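Local coordinates for legionella ubiquitin-specific protease A domain-containing protein (Legionella pneumophila subsp. pneumophila, PDB 5DGG), which is of unproven function but belongs to the LupA family and is probably a ubiquitin-specific cysteine protease of peptidase clan CA, perhaps acting in metaeffector activity, at residues S35-I40 and L105-V110; V23-L28 and A44-N49; A129-D134 and L165-N170; D4-H9 and V171-T176. All blocks are in the same frame, centred on the assembly; numbering follows the deposited sequence. Where two conformers were deposited one is given.

Contact 1: residues S35-I40 and L105-V110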
loop_
_atom_site.group_PDB
_atom_site.type_symbol
_atom_site.label_atom_id
_atom_site.label_comp_id
_atom_site.label_asym_id
_atom_site.label_seq_id
_atom_site.Cartn_x
_atom_site.Cartn_y
_atom_site.Cartn_z
ATOM N N SER A 35 -5.996 15.949 -1.267
ATOM C CA SER A 35 -6.136 14.534 -1.031
ATOM C C SER A 35 -5.645 14.187 0.395
ATOM O O SER A 35 -6.346 13.540 1.178
ATOM C CB SER A 35 -5.373 13.788 -2.126
ATOM O OG SER A 35 -5.470 12.390 -1.985
ATOM N N ALA A 36 -4.474 14.677 0.743
ATOM C CA ALA A 36 -3.957 14.538 2.082
ATOM C C ALA A 36 -4.879 15.260 3.108
ATOM O O ALA A 36 -5.238 14.706 4.157
ATOM C CB ALA A 36 -2.553 15.136 2.105
ATOM N N ASN A 37 -5.265 16.504 2.808
ATOM C CA ASN A 37 -6.129 17.259 3.713
ATOM C C ASN A 37 -7.416 16.547 4.038
ATOM O O ASN A 37 -7.820 16.519 5.180
ATOM C CB ASN A 37 -6.446 18.641 3.161
ATOM C CG ASN A 37 -5.206 19.492 3.017
ATOM O OD1 ASN A 37 -4.129 19.139 3.523
ATOM N ND2 ASN A 37 -5.334 20.599 2.310
ATOM N N ALA A 38 -8.022 15.943 3.043
ATOM C CA ALA A 38 -9.297 15.293 3.222
ATOM C C ALA A 38 -9.254 14.062 4.103
ATOM O O ALA A 38 -10.290 13.684 4.636
ATOM C CB ALA A 38 -9.862 14.894 1.873
ATOM N N ILE A 39 -8.110 13.396 4.222
ATOM C CA ILE A 39 -8.091 12.160 4.999
ATOM C C ILE A 39 -7.522 12.263 6.401
ATOM O O ILE A 39 -7.487 11.248 7.100
ATOM C CB ILE A 39 -7.345 11.015 4.303
ATOM C CG1 ILE A 39 -5.844 11.277 4.233
ATOM C CG2 ILE A 39 -8.000 10.720 2.961
ATOM C CD1 ILE A 39 -5.105 9.967 4.075
ATOM N N ILE A 40 -7.058 13.446 6.802
ATOM C CA ILE A 40 -6.413 13.591 8.113
ATOM C C ILE A 40 -7.345 13.057 9.192
ATOM O O ILE A 40 -6.905 12.341 10.091
ATOM C CB ILE A 40 -6.063 15.058 8.460
ATOM C CG1 ILE A 40 -5.037 15.622 7.517
ATOM C CG2 ILE A 40 -5.520 15.197 9.890
ATOM C CD1 ILE A 40 -3.779 14.832 7.418
ATOM N N LEU A 105 1.424 12.083 9.057
ATOM C CA LEU A 105 1.358 11.665 10.437
ATOM C C LEU A 105 1.431 12.872 11.425
ATOM O O LEU A 105 0.664 12.925 12.396
ATOM C CB LEU A 105 2.411 10.624 10.735
ATOM C CG LEU A 105 2.105 9.278 10.048
ATOM C CD1 LEU A 105 3.273 8.363 10.269
ATOM C CD2 LEU A 105 0.847 8.602 10.567
ATOM N N ASN A 106 2.328 13.814 11.208
ATOM C CA ASN A 106 2.334 14.996 12.064
ATOM C C ASN A 106 1.001 15.741 12.046
ATOM O O ASN A 106 0.523 16.141 13.085
ATOM C CB ASN A 106 3.473 15.946 11.741
ATOM C CG ASN A 106 3.688 16.951 12.848
ATOM O OD1 ASN A 106 4.243 16.618 13.899
ATOM N ND2 ASN A 106 3.216 18.176 12.641
ATOM N N GLN A 107 0.371 15.878 10.883
ATOM C CA GLN A 107 -0.970 16.450 10.850
ATOM C C GLN A 107 -1.943 15.678 11.738
ATOM O O GLN A 107 -2.757 16.298 12.424
ATOM C CB GLN A 107 -1.522 16.497 9.439
ATOM C CG GLN A 107 -0.698 17.332 8.501
ATOM C CD GLN A 107 -1.504 18.428 7.871
ATOM O OE1 GLN A 107 -2.025 19.315 8.570
ATOM N NE2 GLN A 107 -1.622 18.383 6.539
ATOM N N CYS A 108 -1.880 14.333 11.725
ATOM C CA CYS A 108 -2.758 13.512 12.567
ATOM C C CYS A 108 -2.481 13.648 14.056
ATOM O O CYS A 108 -3.270 13.200 14.873
ATOM C CB CYS A 108 -2.619 12.033 12.199
ATOM S SG CYS A 108 -3.213 11.780 10.563
ATOM N N GLY A 109 -1.332 14.210 14.391
ATOM C CA GLY A 109 -0.951 14.452 15.760
ATOM C C GLY A 109 0.159 13.547 16.231
ATOM O O GLY A 109 0.388 13.460 17.433
ATOM N N VAL A 110 0.843 12.844 15.309
ATOM C CA VAL A 110 1.957 11.984 15.704
ATOM C C VAL A 110 3.289 12.687 15.456
ATOM O O VAL A 110 3.618 12.979 14.296
ATOM C CB VAL A 110 1.941 10.668 14.898
ATOM C CG1 VAL A 110 3.158 9.826 15.234
ATOM C CG2 VAL A 110 0.638 9.904 15.189
#

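Contact 2: residues V23-L28 and A44-N49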
loop_
_atom_site.group_PDB
_atom_site.type_symbol
_atom_site.label_atom_id
_atom_site.label_comp_id
_atom_site.label_asym_id
_atom_site.label_seq_id
_atom_site.Cartn_x
_atom_site.Cartn_y
_atom_site.Cartn_z
ATOM N N VAL A 23 -6.798 -1.709 8.737
ATOM C CA VAL A 23 -7.478 -0.763 7.865
ATOM C C VAL A 23 -6.728 -0.573 6.569
ATOM O O VAL A 23 -5.520 -0.383 6.580
ATOM C CB VAL A 23 -7.637 0.585 8.547
ATOM C CG1 VAL A 23 -8.141 1.677 7.596
ATOM C CG2 VAL A 23 -8.551 0.431 9.756
ATOM N N VAL A 24 -7.458 -0.547 5.449
ATOM C CA VAL A 24 -6.891 -0.236 4.174
ATOM C C VAL A 24 -7.583 1.037 3.722
ATOM O O VAL A 24 -8.798 1.064 3.491
ATOM C CB VAL A 24 -7.057 -1.379 3.136
ATOM C CG1 VAL A 24 -6.379 -0.996 1.797
ATOM C CG2 VAL A 24 -6.516 -2.676 3.688
ATOM N N MET A 25 -6.825 2.114 3.653
ATOM C CA MET A 25 -7.379 3.401 3.245
ATOM C C MET A 25 -7.507 3.495 1.733
ATOM O O MET A 25 -6.863 2.759 1.004
ATOM C CB MET A 25 -6.491 4.540 3.675
ATOM C CG MET A 25 -5.922 4.358 5.035
ATOM S SD MET A 25 -5.830 5.853 5.964
ATOM C CE MET A 25 -7.548 5.657 6.438
ATOM N N ALA A 26 -8.336 4.452 1.309
ATOM C CA ALA A 26 -8.482 4.771 -0.099
ATOM C C ALA A 26 -7.207 5.356 -0.652
ATOM O O ALA A 26 -6.340 5.889 0.070
ATOM C CB ALA A 26 -9.621 5.745 -0.328
ATOM N N VAL A 27 -7.152 5.332 -1.961
ATOM C CA VAL A 27 -6.005 5.892 -2.662
ATOM C C VAL A 27 -5.720 7.355 -2.305
ATOM O O VAL A 27 -6.622 8.195 -2.169
ATOM C CB VAL A 27 -6.116 5.756 -4.188
ATOM C CG1 VAL A 27 -6.141 4.290 -4.585
ATOM C CG2 VAL A 27 -7.323 6.507 -4.718
ATOM N N LEU A 28 -4.438 7.647 -2.127
ATOM C CA LEU A 28 -3.991 9.003 -1.860
ATOM C C LEU A 28 -3.239 9.503 -3.085
ATOM O O LEU A 28 -2.465 8.769 -3.675
ATOM C CB LEU A 28 -3.028 9.058 -0.692
ATOM C CG LEU A 28 -3.487 9.343 0.671
ATOM C CD1 LEU A 28 -2.239 9.551 1.528
ATOM C CD2 LEU A 28 -4.413 10.566 0.663
ATOM N N ALA A 44 -6.394 10.022 11.402
ATOM C CA ALA A 44 -6.139 10.299 12.818
ATOM C C ALA A 44 -7.052 9.420 13.673
ATOM O O ALA A 44 -6.614 8.775 14.644
ATOM C CB ALA A 44 -6.364 11.763 13.126
ATOM N N SER A 45 -8.310 9.316 13.273
ATOM C CA SER A 45 -9.213 8.475 14.016
ATOM C C SER A 45 -8.712 7.022 14.139
ATOM O O SER A 45 -8.794 6.425 15.200
ATOM C CB SER A 45 -10.582 8.497 13.391
ATOM O OG SER A 45 -11.338 7.538 14.058
ATOM N N ASP A 46 -8.193 6.470 13.051
ATOM C CA ASP A 46 -7.649 5.108 13.023
ATOM C C ASP A 46 -6.322 5.009 13.778
ATOM O O ASP A 46 -6.106 4.060 14.528
ATOM C CB ASP A 46 -7.444 4.678 11.576
ATOM C CG ASP A 46 -8.749 4.461 10.839
ATOM O OD1 ASP A 46 -9.794 4.224 11.487
ATOM O OD2 ASP A 46 -8.703 4.501 9.610
ATOM N N VAL A 47 -5.451 6.001 13.613
ATOM C CA VAL A 47 -4.206 6.040 14.344
ATOM C C VAL A 47 -4.432 5.913 15.832
ATOM O O VAL A 47 -3.701 5.200 16.486
ATOM C CB VAL A 47 -3.379 7.272 13.996
ATOM C CG1 VAL A 47 -2.306 7.537 15.033
ATOM C CG2 VAL A 47 -2.754 7.049 12.630
ATOM N N PHE A 48 -5.463 6.579 16.338
ATOM C CA PHE A 48 -5.692 6.654 17.754
ATOM C C PHE A 48 -6.798 5.728 18.218
ATOM O O PHE A 48 -7.239 5.809 19.377
ATOM C CB PHE A 48 -5.914 8.128 18.195
ATOM C CG PHE A 48 -4.692 8.968 18.057
ATOM C CD1 PHE A 48 -3.607 8.765 18.883
ATOM C CD2 PHE A 48 -4.594 9.947 17.049
ATOM C CE1 PHE A 48 -2.486 9.516 18.725
ATOM C CE2 PHE A 48 -3.452 10.697 16.891
ATOM C CZ PHE A 48 -2.402 10.498 17.753
ATOM N N ASN A 49 -7.214 4.790 17.372
ATOM C CA ASN A 49 -8.253 3.867 17.742
ATOM C C ASN A 49 -7.618 2.554 18.190
ATOM O O ASN A 49 -6.880 1.914 17.412
ATOM C CB ASN A 49 -9.219 3.617 16.599
ATOM C CG ASN A 49 -10.296 2.610 16.971
ATOM O OD1 ASN A 49 -10.158 1.883 17.971
ATOM N ND2 ASN A 49 -11.348 2.548 16.192
#

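Contact 3: residues A129-D134 and L165-N170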
loop_
_atom_site.group_PDB
_atom_site.type_symbol
_atom_site.label_atom_id
_atom_site.label_comp_id
_atom_site.label_asym_id
_atom_site.label_seq_id
_atom_site.Cartn_x
_atom_site.Cartn_y
_atom_site.Cartn_z
ATOM N N ALA A 129 7.401 1.549 -15.493
ATOM C CA ALA A 129 6.370 2.398 -14.881
ATOM C C ALA A 129 4.994 1.715 -14.813
ATOM O O ALA A 129 4.279 1.804 -13.785
ATOM C CB ALA A 129 6.274 3.727 -15.641
ATOM N N TYR A 130 4.627 1.019 -15.901
ATOM C CA TYR A 130 3.255 0.542 -16.037
ATOM C C TYR A 130 2.798 -0.438 -14.949
ATOM O O TYR A 130 1.619 -0.540 -14.731
ATOM C CB TYR A 130 2.984 -0.073 -17.415
ATOM C CG TYR A 130 3.495 -1.474 -17.604
ATOM C CD1 TYR A 130 2.634 -2.575 -17.508
ATOM C CD2 TYR A 130 4.835 -1.725 -17.907
ATOM C CE1 TYR A 130 3.098 -3.874 -17.666
ATOM C CE2 TYR A 130 5.300 -3.021 -18.055
ATOM C CZ TYR A 130 4.423 -4.084 -17.947
ATOM O OH TYR A 130 4.869 -5.363 -18.145
ATOM N N SER A 131 3.718 -1.170 -14.309
ATOM C CA SER A 131 3.322 -2.245 -13.412
ATOM C C SER A 131 3.409 -1.857 -11.910
ATOM O O SER A 131 3.223 -2.709 -11.079
ATOM C CB SER A 131 4.139 -3.497 -13.679
ATOM O OG SER A 131 5.530 -3.259 -13.512
ATOM N N CYS A 132 3.611 -0.578 -11.578
ATOM C CA CYS A 132 3.802 -0.191 -10.181
ATOM C C CYS A 132 2.530 -0.468 -9.388
ATOM O O CYS A 132 2.613 -0.877 -8.273
ATOM C CB CYS A 132 4.205 1.273 -10.056
ATOM S SG CYS A 132 5.887 1.662 -10.598
ATOM N N GLY A 133 1.370 -0.240 -9.998
ATOM C CA GLY A 133 0.069 -0.542 -9.404
ATOM C C GLY A 133 -0.086 -1.998 -9.049
ATOM O O GLY A 133 -0.572 -2.348 -7.962
ATOM N N ASP A 134 0.299 -2.848 -10.008
ATOM C CA ASP A 134 0.213 -4.277 -9.851
ATOM C C ASP A 134 1.060 -4.758 -8.684
ATOM O O ASP A 134 0.607 -5.549 -7.835
ATOM C CB ASP A 134 0.687 -4.976 -11.153
ATOM C CG ASP A 134 -0.041 -4.449 -12.404
ATOM O OD1 ASP A 134 0.190 -3.278 -12.844
ATOM O OD2 ASP A 134 -0.842 -5.238 -12.957
ATOM N N LEU A 165 7.375 -14.812 -9.003
ATOM C CA LEU A 165 7.610 -14.369 -10.385
ATOM C C LEU A 165 7.775 -12.868 -10.644
ATOM O O LEU A 165 8.140 -12.484 -11.757
ATOM C CB LEU A 165 6.443 -14.811 -11.249
ATOM C CG LEU A 165 6.313 -16.323 -11.387
ATOM C CD1 LEU A 165 4.929 -16.674 -11.946
ATOM C CD2 LEU A 165 7.436 -16.830 -12.285
ATOM N N GLY A 166 7.417 -12.024 -9.680
ATOM C CA GLY A 166 7.327 -10.580 -9.949
ATOM C C GLY A 166 6.333 -10.412 -11.077
ATOM O O GLY A 166 5.242 -11.012 -11.041
ATOM N N ASN A 167 6.709 -9.629 -12.074
ATOM C CA ASN A 167 5.904 -9.486 -13.296
ATOM C C ASN A 167 6.635 -9.968 -14.546
ATOM O O ASN A 167 6.430 -9.472 -15.659
ATOM C CB ASN A 167 5.426 -8.060 -13.469
ATOM C CG ASN A 167 4.349 -7.943 -14.519
ATOM O OD1 ASN A 167 3.457 -8.809 -14.623
ATOM N ND2 ASN A 167 4.429 -6.887 -15.317
ATOM N N GLU A 168 7.487 -10.954 -14.359
ATOM C CA GLU A 168 8.119 -11.655 -15.498
ATOM C C GLU A 168 7.076 -12.160 -16.468
ATOM O O GLU A 168 6.057 -12.713 -16.040
ATOM C CB GLU A 168 8.917 -12.849 -14.970
ATOM C CG GLU A 168 10.407 -12.585 -14.901
ATOM C CD GLU A 168 11.095 -12.968 -16.214
ATOM O OE1 GLU A 168 10.461 -12.780 -17.285
ATOM O OE2 GLU A 168 12.250 -13.472 -16.186
ATOM N N ASP A 169 7.334 -11.983 -17.763
ATOM C CA ASP A 169 6.405 -12.368 -18.827
ATOM C C ASP A 169 5.038 -11.728 -18.613
ATOM O O ASP A 169 4.023 -12.271 -19.053
ATOM C CB ASP A 169 6.253 -13.914 -18.933
ATOM C CG ASP A 169 7.466 -14.603 -19.562
ATOM O OD1 ASP A 169 8.477 -13.909 -19.820
ATOM O OD2 ASP A 169 7.391 -15.849 -19.782
ATOM N N ASN A 170 5.012 -10.612 -17.868
ATOM C CA ASN A 170 3.794 -9.867 -17.582
ATOM C C ASN A 170 2.767 -10.724 -16.830
ATOM O O ASN A 170 1.583 -10.462 -16.917
ATOM C CB ASN A 170 3.211 -9.333 -18.900
ATOM C CG ASN A 170 2.640 -7.938 -18.774
ATOM O OD1 ASN A 170 3.134 -7.095 -18.005
ATOM N ND2 ASN A 170 1.579 -7.681 -19.514
#

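Contact 4: residues D4-H9 and V171-T176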
loop_
_atom_site.group_PDB
_atom_site.type_symbol
_atom_site.label_atom_id
_atom_site.label_comp_id
_atom_site.label_asym_id
_atom_site.label_seq_id
_atom_site.Cartn_x
_atom_site.Cartn_y
_atom_site.Cartn_z
ATOM N N ASP A 4 -0.858 -0.241 -20.024
ATOM C CA ASP A 4 -1.259 0.994 -19.420
ATOM C C ASP A 4 -1.068 0.773 -17.908
ATOM O O ASP A 4 -0.879 -0.376 -17.420
ATOM C CB ASP A 4 -2.689 1.354 -19.792
ATOM C CG ASP A 4 -2.996 2.856 -19.607
ATOM O OD1 ASP A 4 -4.180 3.232 -19.766
ATOM O OD2 ASP A 4 -2.078 3.672 -19.308
ATOM N N GLN A 5 -1.000 1.901 -17.231
ATOM C CA GLN A 5 -0.888 1.991 -15.792
ATOM C C GLN A 5 -2.241 1.811 -15.136
ATOM O O GLN A 5 -3.262 2.253 -15.682
ATOM C CB GLN A 5 -0.406 3.386 -15.416
ATOM C CG GLN A 5 1.088 3.538 -15.436
ATOM C CD GLN A 5 1.498 4.857 -14.855
ATOM O OE1 GLN A 5 0.719 5.801 -14.873
ATOM N NE2 GLN A 5 2.718 4.931 -14.311
ATOM N N MET A 6 -2.231 1.203 -13.942
ATOM C CA MET A 6 -3.401 1.196 -13.106
ATOM C C MET A 6 -3.754 2.633 -12.727
ATOM O O MET A 6 -2.893 3.484 -12.451
ATOM C CB MET A 6 -3.184 0.324 -11.868
ATOM C CG MET A 6 -3.068 -1.147 -12.200
ATOM S SD MET A 6 -2.994 -2.359 -10.860
ATOM C CE MET A 6 -4.654 -2.220 -10.209
ATOM N N GLN A 7 -5.042 2.926 -12.767
ATOM C CA GLN A 7 -5.556 4.198 -12.305
ATOM C C GLN A 7 -6.203 3.985 -10.927
ATOM O O GLN A 7 -6.281 2.855 -10.421
ATOM C CB GLN A 7 -6.594 4.734 -13.305
ATOM C CG GLN A 7 -6.038 4.955 -14.721
ATOM C CD GLN A 7 -7.079 5.522 -15.672
ATOM O OE1 GLN A 7 -8.260 5.565 -15.335
ATOM N NE2 GLN A 7 -6.652 5.970 -16.859
ATOM N N ASP A 8 -6.640 5.078 -10.317
ATOM C CA ASP A 8 -7.299 5.011 -8.996
ATOM C C ASP A 8 -8.318 3.883 -8.852
ATOM O O ASP A 8 -8.264 3.083 -7.902
ATOM C CB ASP A 8 -8.030 6.304 -8.718
ATOM C CG ASP A 8 -7.104 7.454 -8.477
ATOM O OD1 ASP A 8 -5.888 7.196 -8.296
ATOM O OD2 ASP A 8 -7.599 8.615 -8.475
ATOM N N HIS A 9 -9.280 3.868 -9.772
ATOM C CA HIS A 9 -10.403 2.947 -9.678
ATOM C C HIS A 9 -9.921 1.512 -9.757
ATOM O O HIS A 9 -10.446 0.652 -9.069
ATOM C CB HIS A 9 -11.494 3.229 -10.735
ATOM C CG HIS A 9 -11.024 3.128 -12.155
ATOM N ND1 HIS A 9 -10.575 4.219 -12.872
ATOM C CD2 HIS A 9 -10.971 2.073 -13.006
ATOM C CE1 HIS A 9 -10.247 3.837 -14.095
ATOM N NE2 HIS A 9 -10.472 2.539 -14.203
ATOM N N VAL A 171 3.219 -11.730 -16.077
ATOM C CA VAL A 171 2.273 -12.647 -15.417
ATOM C C VAL A 171 1.515 -11.996 -14.264
ATOM O O VAL A 171 0.358 -12.374 -13.981
ATOM C CB VAL A 171 2.915 -13.949 -14.897
ATOM C CG1 VAL A 171 3.466 -14.775 -16.044
ATOM C CG2 VAL A 171 3.960 -13.667 -13.822
ATOM N N LEU A 172 2.137 -11.017 -13.595
ATOM C CA LEU A 172 1.431 -10.290 -12.535
ATOM C C LEU A 172 0.289 -9.452 -13.134
ATOM O O LEU A 172 -0.855 -9.473 -12.647
ATOM C CB LEU A 172 2.400 -9.463 -11.703
ATOM C CG LEU A 172 1.819 -8.904 -10.399
ATOM C CD1 LEU A 172 1.442 -9.979 -9.343
ATOM C CD2 LEU A 172 2.810 -7.898 -9.816
ATOM N N ARG A 173 0.560 -8.748 -14.209
ATOM C CA ARG A 173 -0.502 -8.052 -14.949
ATOM C C ARG A 173 -1.611 -8.996 -15.441
ATOM O O ARG A 173 -2.808 -8.667 -15.360
ATOM C CB ARG A 173 0.091 -7.247 -16.097
ATOM C CG ARG A 173 -0.908 -6.567 -17.033
ATOM C CD ARG A 173 -1.933 -5.664 -16.330
ATOM N NE ARG A 173 -1.375 -4.535 -15.564
ATOM C CZ ARG A 173 -1.185 -3.313 -16.031
ATOM N NH1 ARG A 173 -1.477 -3.029 -17.303
ATOM N NH2 ARG A 173 -0.676 -2.350 -15.245
ATOM N N MET A 174 -1.244 -10.205 -15.864
ATOM C CA MET A 174 -2.278 -11.162 -16.211
ATOM C C MET A 174 -3.116 -11.575 -15.006
ATOM O O MET A 174 -4.333 -11.672 -15.129
ATOM C CB MET A 174 -1.708 -12.403 -16.880
ATOM C CG MET A 174 -2.682 -12.944 -17.915
ATOM S SD MET A 174 -2.835 -14.726 -17.891
ATOM C CE MET A 174 -3.266 -14.998 -19.622
ATOM N N THR A 175 -2.509 -11.801 -13.840
ATOM C CA THR A 175 -3.326 -12.150 -12.682
ATOM C C THR A 175 -4.166 -10.951 -12.215
ATOM O O THR A 175 -5.282 -11.135 -11.754
ATOM C CB THR A 175 -2.525 -12.770 -11.518
ATOM O OG1 THR A 175 -1.482 -11.891 -11.099
ATOM C CG2 THR A 175 -1.886 -14.086 -11.934
ATOM N N THR A 176 -3.659 -9.729 -12.355
ATOM C CA THR A 176 -4.437 -8.581 -11.928
ATOM C C THR A 176 -5.670 -8.403 -12.866
ATOM O O THR A 176 -6.773 -8.097 -12.386
ATOM C CB THR A 176 -3.597 -7.297 -11.770
ATOM O OG1 THR A 176 -2.981 -6.961 -12.993
ATOM C CG2 THR A 176 -2.515 -7.481 -10.724
#

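Contact 1: residues S35-I40 and L105-V110
The flat groups of this helix–helix contact are the side-chain amides of N37 and Q107, which approach each other at the exposed side of the contact with their planes perpendicular. N37 OD1 and Q107 NE2 are 4.0 Å apart, too far for a hydrogen bond, so the two amides are neighbours without being paired.

The apolar weight falls on I40. Its CG1 turns anti to the carbonyl carbon (chi1 -64°) and carries CD1 across the stem of Q107, where CD1 rests 3.5 Å from Q107 CB; the two side chains cross at about a right angle. The other branch, CG2, meets the backbone of Q107: it lies 3.9 Å from the backbone O of Q107 and 4.2 Å from C108 SG. That sulfur also sits 3.8 Å from the carbonyl O of I40, so C108 meets both the backbone and the side chain of one residue.

Behind C108 the helix stops in a Schellman motif. V110 N bonds back to L105 O at 2.9 Å and G109 N to N106 O at 3.0 Å, while the positive phi of G109 suits glycine.

The contact joins helix 33-47 to helix 98-108. I40 also touches L104, C108 reaches L43 and A44 on the facing helix, and L105 and V110 lean on V115 of strand 115-120, an outermost strand of the sheet.

Contact 2: residues V23-L28 and A44-N49
Van der Waals packing between D46 and two apolar side chains makes up this small contact. D46 OD2 lies 3.5 Å from V23 CG1 and 3.6 Å from the methyl CE of M25. V23 and D46 cross at about a right angle, whereas the M25 chain, bent at both chi2 and chi3, slides past the aspartate in the opposite direction. With CG anti to its carbonyl carbon (chi1 -70°), D46 extends toward the strand and sets one carboxylate oxygen against hydrocarbon.

No hydrogen bond links the segments; the polar bonds serve each side separately. F48 N reaches back to A44 O at 3.0 Å and N49 N to D46 O at 3.1 Å, closing the last turn of the helix. The carbonyl oxygens of D46 and V47 also accept from K71 NZ, and N49 OD1 accepts from E51 N just downstream.

In the fold, the contact lies within the beta-alpha-beta crossover of strand 22-29, helix 33-47 and strand 54-60. V23 and M25 pair through their backbones with the parallel strand 54-60. M25 packs on T42 and L43 of the helix and on I55 and I57, and D46 touches I55 as well.

Contact 3: residues A129-D134 and L165-N170
S131 and N167, whose CA atoms are 7.7 Å apart, bring together the start of helix 132-146 and the loop between helices 156-165 and 171-183, in the helical part of a domain assigned to the clan CA peptidases. S131 holds the N-cap position of the first helix but makes no capping bond with its side chain. The loop twists sharply: G166 leaves the preceding helix with positive phi, and D169 and N170 also have positive phi before the chain enters helix 171-183. N170 N bonds to N167 O at 2.9 Å, closing the turn.

Among the side chains, S131 CB lies 3.8 Å from N167 ND2, and Y130 makes the longer crossing. Its CG sits between the backbone N and the carbonyl carbon (chi1 79°), and the ring points at the loop with S131 CB over the centre of one face, 4.1 Å above it. N170 OD1 comes in at the ring edge near the plane, and the hydroxyl donates to it in a very short bond of 2.5 Å, a length to be read with caution. Ring and N170 amide are turned 52° apart.

Q126 draws the cluster together: its OE1 accepts from both S131 OG and N167 ND2, and its NE2 bonds to Y130 OH. On the other end of the N167 amide, OD1 accepts from the backbone N of R173, in the first turn of helix 171-183. N170 OD1 also has a second donor besides the phenol: N167 ND2, 3.0 Å away, with an N-H...O angle of 150°.

Contact 4: residues D4-H9 and V171-T176
R173 reaches from helix 171-183 to the N-terminal segment and takes hold of D4 O. From CB the chain sets out with CG anti to the backbone N (chi1 175°), then bends at chi2 and again at chi3, which carries CD and the guanidinium toward residues 4-6. The first polar atom, NE, lies close to the D134 carboxylate. Beyond it, CZ is 3.3 Å from D4 O, and both terminal nitrogens converge on that one oxygen: NH1 at 2.7 Å with an N-H...O angle of 151°, and NH2 at 2.9 Å with a more bent 138°. D4 O lies in the guanidinium plane for both bonds, an end-on grip in which one carbonyl has two donors. NH2 approaches in the carbonyl plane, while NH1 is tilted from it.

NH2 of R173 also makes a salt bridge with D134 OD1, and it lies 4.1 Å from CG of M6. M6 and R173 run past each other in opposite directions, so the thioether chain lines the charged group without bonding to it. M6 itself packs on C137 and M11, and its carbonyl O bonds to W64 NE1.

R173 is buried, yet its charge is matched by the D134 carboxylate, and NH1 and NH2 also give hydrogen bonds to a backbone oxygen, D4 O. The positive charge would probably be stabilised by this setting, and the pair of hydrogen bonds to D4 O ties an otherwise extended N-terminal segment to the last helix.

Overall arrangement
The contacts form two pairs on opposite sides of the chain's centre. Contacts 1 and 2, with centres 10 Å apart, share helix 33-47 and meet where F48 CE2 comes 3.2 Å from C108 O. Contacts 3 and 4, centres 8 Å apart, are joined by D134, whose OD1 bridges to R173 and whose OD2 probably bonds to T176 OG1. The pairs lie far apart: contacts 1 and 3 have centres 31 Å apart. Contact 4 spans nearly the whole chain. C132, at the start of helix 132-146 in contact 3, touches H63 and Y89, a setting consistent with a clan CA cysteine peptidase.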